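Local coordinates for protein retinol dehydratase (Spodoptera frugiperda, PDB 1FMJ) that converts retinol to anhydroretinol, probably through a sulfated intermediate, as a dehydratase built on the cytosolic sulfotransferase fold, at residues Val293-Glu296 with Asp297-Glu300. Numbering follows the deposited sequence.
Sequences VNME and DYRE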
loop_
_atom_site.group_PDB
_atom_site.type_symbol
_atom_site.label_atom_id
_atom_site.label_comp_id
_atom_site.label_asym_id
_atom_site.label_seq_id
_atom_site.Cartn_x
_atom_site.Cartn_y
_atom_site.Cartn_z
ATOM N N VAL A 293 3.715 -1.324 -14.860
ATOM C CA VAL A 293 3.072 -1.047 -13.581
ATOM C C VAL A 293 1.861 -1.906 -13.230
ATOM O O VAL A 293 1.424 -1.906 -12.083
ATOM C CB VAL A 293 2.621 0.436 -13.505
ATOM C CG1 VAL A 293 3.798 1.357 -13.774
ATOM C CG2 VAL A 293 1.498 0.695 -14.513
ATOM N N ASN A 294 1.314 -2.641 -14.192
ATOM C CA ASN A 294 0.128 -3.434 -13.903
ATOM C C ASN A 294 0.360 -4.798 -13.264
ATOM O O ASN A 294 -0.593 -5.537 -13.030
ATOM C CB ASN A 294 -0.735 -3.596 -15.161
ATOM C CG ASN A 294 -0.042 -4.373 -16.258
ATOM O OD1 ASN A 294 0.866 -5.155 -16.002
ATOM N ND2 ASN A 294 -0.491 -4.178 -17.490
ATOM N N MET A 295 1.621 -5.122 -12.994
ATOM C CA MET A 295 1.989 -6.383 -12.358
ATOM C C MET A 295 1.517 -7.629 -13.100
ATOM O O MET A 295 1.468 -8.717 -12.520
ATOM C CB MET A 295 1.446 -6.417 -10.927
ATOM C CG MET A 295 1.974 -5.313 -10.019
ATOM S SD MET A 295 3.703 -5.547 -9.516
ATOM C CE MET A 295 3.493 -6.144 -7.874
ATOM N N GLU A 296 1.163 -7.479 -14.373
ATOM C CA GLU A 296 0.706 -8.617 -15.162
ATOM C C GLU A 296 1.850 -9.574 -15.477
ATOM O O GLU A 296 1.626 -10.682 -15.949
ATOM C CB GLU A 296 0.042 -8.141 -16.461
ATOM C CG GLU A 296 -1.376 -7.629 -16.260
ATOM C CD GLU A 296 -2.320 -8.712 -15.774
ATOM O OE1 GLU A 296 -3.263 -8.382 -15.020
ATOM O OE2 GLU A 296 -2.127 -9.892 -16.148
ATOM N N ASP A 297 3.076 -9.140 -15.206
ATOM C CA ASP A 297 4.260 -9.956 -15.439
ATOM C C ASP A 297 4.261 -11.147 -14.486
ATOM O O ASP A 297 4.960 -12.138 -14.710
ATOM C CB ASP A 297 5.528 -9.115 -15.234
ATOM C CG ASP A 297 5.404 -8.141 -14.068
ATOM O OD1 ASP A 297 4.443 -7.345 -14.065
ATOM O OD2 ASP A 297 6.268 -8.155 -13.160
ATOM N N TYR A 298 3.463 -11.051 -13.426
ATOM C CA TYR A 298 3.378 -12.129 -12.449
ATOM C C TYR A 298 2.329 -13.185 -12.804
ATOM O O TYR A 298 2.347 -14.287 -12.261
ATOM C CB TYR A 298 3.072 -11.571 -11.055
ATOM C CG TYR A 298 4.222 -10.842 -10.403
ATOM C CD1 TYR A 298 5.474 -11.442 -10.287
ATOM C CD2 TYR A 298 4.054 -9.566 -9.869
ATOM C CE1 TYR A 298 6.530 -10.792 -9.654
ATOM C CE2 TYR A 298 5.107 -8.904 -9.232
ATOM C CZ TYR A 298 6.339 -9.526 -9.129
ATOM O OH TYR A 298 7.383 -8.885 -8.505
ATOM N N ARG A 299 1.419 -12.868 -13.718
ATOM C CA ARG A 299 0.398 -13.847 -14.056
ATOM C C ARG A 299 0.984 -15.102 -14.702
ATOM O O ARG A 299 0.500 -16.204 -14.459
ATOM C CB ARG A 299 -0.673 -13.239 -14.966
ATOM C CG ARG A 299 -1.931 -14.101 -15.054
ATOM C CD ARG A 299 -3.066 -13.359 -15.731
ATOM N NE ARG A 299 -3.432 -12.146 -15.005
ATOM C CZ ARG A 299 -4.284 -12.101 -13.989
ATOM N NH1 ARG A 299 -4.878 -13.204 -13.553
ATOM N NH2 ARG A 299 -4.553 -10.939 -13.413
ATOM N N GLU A 300 2.025 -14.933 -15.514
ATOM C CA GLU A 300 2.664 -16.073 -16.169
ATOM C C GLU A 300 3.220 -17.028 -15.118
ATOM O O GLU A 300 3.369 -18.221 -15.370
ATOM C CB GLU A 300 3.788 -15.593 -17.096
ATOM C CG GLU A 300 4.517 -16.706 -17.847
ATOM C CD GLU A 300 5.541 -17.439 -16.987
ATOM O OE1 GLU A 300 6.438 -16.769 -16.438
ATOM O OE2 GLU A 300 5.458 -18.685 -16.869
HETATM O O HOH W 1 4.245 -4.658 -13.672
#
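A short 3-10 turn that begins at Glu296 carries this local contact in the loop between helices 284-288 and 325-338, at the retinol pocket of the sulfotransferase fold. Backbone bonds of i to i+3 spacing build it: Tyr298 N gives to Met295 O (3.2 Å), and Arg299 N to Glu296 O (3.1 Å). An Asx turn leads in, with Asn294 OD1 accepting from Glu296 N at 2.9 Å. One water joins Met295 N to Asp297 OD1, accepting from the first and donating to the second.

With CG anti to the carbonyl carbon in both (chi1 -61° and -72°), the side chains of Met295 and Tyr298 run alongside each other in the same direction. Met295 CE thereby reaches Tyr298 CE2 at the ring edge, 3.5 Å away, and Met295 SD stands 4.9 Å from the Tyr298 ring centroid, an edge-on Met-aromatic contact. The Met295 side chain also touches the bound retinol, so Tyr298 flanks a pocket residue.

On another side of the turn, Glu296 and Arg299 form a side-on salt bridge. Their flat groups are nearly coplanar, 13° apart. Arg299 NH2 reaches Glu296 OE1 at 3.3 Å and also bonds to Glu308 O, while Arg299 NH1 bonds to Ala305 O. Glu296 OE1 also bonds to His309 ND1. A leucine at Arg299 would probably leave the Glu296 carboxylate without its charged mate and both carbonyls without this donor. The shorter arm is nearly straight: Arg299 NE meets the syn lone pair of Glu296 OE2 at 2.8 Å.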